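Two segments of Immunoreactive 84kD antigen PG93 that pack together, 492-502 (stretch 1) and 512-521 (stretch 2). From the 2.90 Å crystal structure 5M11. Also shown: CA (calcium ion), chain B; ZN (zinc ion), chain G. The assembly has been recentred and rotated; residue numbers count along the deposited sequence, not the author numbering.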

# COMPACT_ATOMS: atom_id res chain seq x y z
N SER A 492 -6.24 -29.25 -10.26
CA SER A 492 -6.95 -29.10 -11.53
C SER A 492 -6.46 -27.86 -12.28
O SER A 492 -6.28 -26.80 -11.68
CB SER A 492 -8.45 -29.03 -11.31
OG SER A 492 -8.91 -30.14 -10.56
N THR A 493 -6.21 -28.02 -13.59
CA THR A 493 -5.73 -26.97 -14.49
C THR A 493 -6.88 -26.39 -15.35
O THR A 493 -6.65 -25.46 -16.12
CB THR A 493 -4.57 -27.50 -15.38
OG1 THR A 493 -4.98 -28.71 -16.02
CG2 THR A 493 -3.28 -27.72 -14.59
N ARG A 494 -8.11 -26.92 -15.15
CA ARG A 494 -9.35 -26.55 -15.87
C ARG A 494 -9.88 -25.12 -15.51
O ARG A 494 -11.08 -24.92 -15.32
CB ARG A 494 -10.44 -27.61 -15.61
CG ARG A 494 -10.13 -29.00 -16.15
CD ARG A 494 -11.38 -29.82 -16.40
NE ARG A 494 -12.23 -29.24 -17.45
CZ ARG A 494 -12.11 -29.51 -18.74
NH1 ARG A 494 -11.18 -30.36 -19.18
NH2 ARG A 494 -12.92 -28.93 -19.62
N LYS A 495 -8.98 -24.13 -15.43
CA LYS A 495 -9.33 -22.74 -15.14
C LYS A 495 -9.42 -21.99 -16.46
O LYS A 495 -8.40 -21.87 -17.17
CB LYS A 495 -8.30 -22.09 -14.18
CG LYS A 495 -8.14 -22.78 -12.82
CD LYS A 495 -6.84 -22.39 -12.12
CE LYS A 495 -6.52 -23.31 -10.96
NZ LYS A 495 -5.17 -23.05 -10.39
N GLY A 496 -10.63 -21.59 -16.83
CA GLY A 496 -10.86 -20.86 -18.07
C GLY A 496 -11.63 -19.59 -17.84
O GLY A 496 -11.30 -18.80 -16.94
N VAL A 497 -12.68 -19.39 -18.64
CA VAL A 497 -13.65 -18.30 -18.59
C VAL A 497 -15.01 -18.89 -18.96
O VAL A 497 -15.09 -19.73 -19.86
CB VAL A 497 -13.28 -17.11 -19.55
CG1 VAL A 497 -14.40 -16.07 -19.63
CG2 VAL A 497 -11.96 -16.47 -19.17
N LEU A 498 -16.07 -18.45 -18.29
CA LEU A 498 -17.43 -18.85 -18.63
C LEU A 498 -18.22 -17.61 -19.11
O LEU A 498 -18.34 -16.61 -18.39
CB LEU A 498 -18.12 -19.56 -17.45
CG LEU A 498 -19.65 -19.63 -17.50
CD1 LEU A 498 -20.14 -20.79 -18.37
CD2 LEU A 498 -20.21 -19.74 -16.12
N ILE A 499 -18.73 -17.69 -20.34
CA ILE A 499 -19.59 -16.66 -20.94
C ILE A 499 -20.99 -17.26 -20.92
O ILE A 499 -21.14 -18.41 -21.32
CB ILE A 499 -19.13 -16.23 -22.37
CG1 ILE A 499 -17.64 -15.88 -22.42
CG2 ILE A 499 -20.00 -15.11 -22.96
CD1 ILE A 499 -16.81 -16.94 -23.08
N PHE A 500 -21.99 -16.52 -20.42
CA PHE A 500 -23.36 -17.03 -20.40
C PHE A 500 -24.41 -15.92 -20.45
O PHE A 500 -24.14 -14.80 -19.99
CB PHE A 500 -23.61 -17.94 -19.19
CG PHE A 500 -23.55 -17.23 -17.87
CD1 PHE A 500 -24.72 -16.83 -17.23
CD2 PHE A 500 -22.34 -17.01 -17.23
CE1 PHE A 500 -24.67 -16.18 -16.00
CE2 PHE A 500 -22.29 -16.36 -16.00
CZ PHE A 500 -23.45 -15.94 -15.40
N ASN A 501 -25.60 -16.25 -20.99
CA ASN A 501 -26.74 -15.34 -21.09
C ASN A 501 -28.00 -16.05 -20.63
O ASN A 501 -28.47 -16.99 -21.27
CB ASN A 501 -26.91 -14.78 -22.50
CG ASN A 501 -27.66 -13.47 -22.53
OD1 ASN A 501 -28.84 -13.39 -22.19
ND2 ASN A 501 -26.97 -12.43 -22.95
N ASP A 502 -28.53 -15.59 -19.49
CA ASP A 502 -29.73 -16.08 -18.80
C ASP A 502 -31.02 -15.94 -19.65
O ASP A 502 -32.03 -16.55 -19.32
CB ASP A 502 -29.90 -15.28 -17.50
CG ASP A 502 -30.17 -13.81 -17.74
OD1 ASP A 502 -29.30 -13.14 -18.38
OD2 ASP A 502 -31.25 -13.32 -17.31
N ASP A 512 -31.34 -20.58 -21.95
CA ASP A 512 -30.01 -19.98 -21.88
C ASP A 512 -29.08 -20.37 -23.00
O ASP A 512 -29.24 -21.43 -23.62
CB ASP A 512 -29.32 -20.36 -20.56
CG ASP A 512 -29.89 -19.68 -19.35
OD1 ASP A 512 -31.05 -19.23 -19.41
OD2 ASP A 512 -29.18 -19.62 -18.32
N SER A 513 -28.09 -19.50 -23.24
CA SER A 513 -26.94 -19.62 -24.14
C SER A 513 -25.68 -19.47 -23.29
O SER A 513 -25.61 -18.53 -22.49
CB SER A 513 -26.99 -18.56 -25.24
OG SER A 513 -28.09 -18.69 -26.12
N HIS A 514 -24.73 -20.41 -23.40
CA HIS A 514 -23.48 -20.35 -22.62
C HIS A 514 -22.35 -21.05 -23.33
O HIS A 514 -22.55 -22.01 -24.07
CB HIS A 514 -23.64 -20.93 -21.19
CG HIS A 514 -23.48 -22.42 -21.07
ND1 HIS A 514 -24.55 -23.28 -21.25
CD2 HIS A 514 -22.38 -23.15 -20.79
CE1 HIS A 514 -24.06 -24.49 -21.08
NE2 HIS A 514 -22.76 -24.47 -20.80
N LEU A 515 -21.15 -20.59 -23.05
CA LEU A 515 -19.96 -21.20 -23.61
C LEU A 515 -18.86 -21.17 -22.59
O LEU A 515 -18.38 -20.09 -22.20
CB LEU A 515 -19.50 -20.52 -24.92
CG LEU A 515 -18.30 -21.17 -25.64
CD1 LEU A 515 -18.71 -22.46 -26.35
CD2 LEU A 515 -17.64 -20.21 -26.58
N TYR A 516 -18.46 -22.36 -22.16
CA TYR A 516 -17.34 -22.52 -21.26
C TYR A 516 -16.04 -22.71 -22.12
O TYR A 516 -15.91 -23.69 -22.89
CB TYR A 516 -17.58 -23.66 -20.25
CG TYR A 516 -16.38 -23.98 -19.38
CD1 TYR A 516 -15.70 -22.96 -18.70
CD2 TYR A 516 -15.94 -25.28 -19.21
CE1 TYR A 516 -14.59 -23.24 -17.90
CE2 TYR A 516 -14.84 -25.58 -18.40
CZ TYR A 516 -14.17 -24.56 -17.75
OH TYR A 516 -13.09 -24.84 -16.97
N VAL A 517 -15.12 -21.72 -22.02
CA VAL A 517 -13.85 -21.70 -22.76
C VAL A 517 -12.70 -21.89 -21.73
O VAL A 517 -12.16 -20.93 -21.17
CB VAL A 517 -13.70 -20.48 -23.73
CG1 VAL A 517 -14.01 -19.16 -23.05
CG2 VAL A 517 -12.35 -20.43 -24.42
N GLU A 518 -12.37 -23.18 -21.48
CA GLU A 518 -11.31 -23.69 -20.60
C GLU A 518 -9.95 -23.13 -21.05
O GLU A 518 -9.12 -22.81 -20.20
CB GLU A 518 -11.31 -25.22 -20.62
CG GLU A 518 -10.42 -25.87 -19.58
CD GLU A 518 -9.81 -27.21 -19.95
OE1 GLU A 518 -8.83 -27.62 -19.29
OE2 GLU A 518 -10.31 -27.86 -20.90
N GLN A 519 -9.75 -23.01 -22.38
CA GLN A 519 -8.54 -22.44 -22.99
C GLN A 519 -8.88 -21.76 -24.32
O GLN A 519 -9.61 -22.31 -25.15
CB GLN A 519 -7.44 -23.51 -23.19
CG GLN A 519 -6.07 -22.97 -23.63
CD GLN A 519 -5.26 -22.26 -22.55
OE1 GLN A 519 -4.40 -21.44 -22.86
NE2 GLN A 519 -5.49 -22.57 -21.28
N PHE A 520 -8.35 -20.53 -24.49
CA PHE A 520 -8.50 -19.69 -25.68
C PHE A 520 -7.49 -20.08 -26.75
O PHE A 520 -6.48 -20.73 -26.45
CB PHE A 520 -8.34 -18.19 -25.32
CG PHE A 520 -9.56 -17.54 -24.71
CD1 PHE A 520 -10.50 -16.90 -25.51
CD2 PHE A 520 -9.76 -17.55 -23.34
CE1 PHE A 520 -11.62 -16.29 -24.94
CE2 PHE A 520 -10.88 -16.94 -22.77
CZ PHE A 520 -11.79 -16.30 -23.58
N VAL A 521 -7.75 -19.67 -28.00
CA VAL A 521 -6.91 -19.96 -29.16
C VAL A 521 -6.52 -18.68 -29.91
O VAL A 521 -7.19 -17.66 -29.78
CB VAL A 521 -7.57 -20.97 -30.14
CG1 VAL A 521 -7.68 -22.36 -29.52
CG2 VAL A 521 -8.94 -20.48 -30.63
CA CA B . -33.23 -18.53 -18.74
ZN ZN G . -21.07 -25.74 -20.94

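Strands 497-501 and 513-517 run antiparallel, their N-to-C directions 178° apart and their axes approaching to 4.6 Å. The register pairs Val497 with Val517, Leu498 with Tyr516, Ile499 with Leu515, Phe500 with His514 and Asn501 with Ser513. Three of these pairs are hydrogen-bonded in both directions, giving a regular ladder of six bonds. Val497 N donates to Val517 O (3.0 Å) and Val517 N to Val497 O (2.9 Å); Ile499 N donates to Leu515 O (3.1 Å) and Leu515 N to Ile499 O (2.8 Å); Asn501 N donates to Ser513 O (2.7 Å) and Ser513 N to Asn501 O (3.2 Å). The middle pair is the straightest, with N-H...O angles of 170° and 172°. Between these rungs lie the non-hydrogen-bonded pairs, whose CA atoms come closer, 4.5 Å from Leu498 CA to Tyr516 CA and 4.0 Å from Phe500 CA to His514 CA. At the Phe500-His514 pair, CA-H groups face carbonyl oxygens across the gap: His514 CA lies 3.3 Å from Ile499 O, and Phe500 CA 3.4 Å from Ser513 O.

Just before the first strand, Gly496 CA sits 3.4 Å from Val517 O in another CA-H...O contact. A CB at this position would point toward stretch 2 and fall 2.3 Å from Val517 O and 2.5 Å from Glu518 CA, so the close approach depends on the absence of a side chain.

Side chains alternate between the two faces of the sheet. On the face of Val497, Ile499 and Val517, these three side chains form an apolar cluster: Ile499 CD1 reaches Val517 CG1 at 3.6 Å, slanting across the register, while Val497 CB lies 4.1 Å from Val517 CG1. Beyond the strand, Phe520 extends this cluster, its CE2 atom 3.8 Å from Val497 CG2, which meets the ring at its edge. Asn501 and Ser513 continue the same face as polar residues.

Leu498, Phe500, His514 and Tyr516 occupy the other face. Leu498 CD1 lies 4.3 Å from Tyr516 CB and 4.1 Å from His514 CD2, bridging two neighbours on the opposing strand. Phe500 CB and His514 CB are 3.6 Å apart, but the phenyl ring leads away from the contact. His514 binds zinc through NE2, at 2.1 Å, with further ligands from elsewhere in the structure.

The end of the Tyr516 side chain comes close to the loop preceding strand 497-501, where its OH comes within 2.6 Å of Arg494 O; the angle is too poor for a hydrogen bond. Arg494 also forms a salt bridge with Glu518, NH2 to OE2 at 3.1 Å. The carboxylate oxygen lies over a guanidinium face, well out of its plane, so the attraction is one of charge, with no N-H directed at it.

At the other end of the ladder, a calcium ion joins the stretches. Asp502 O and Asp512 OD1 each bind it at 2.4 Å; their separation of 2.9 Å reflects shared coordination of the metal.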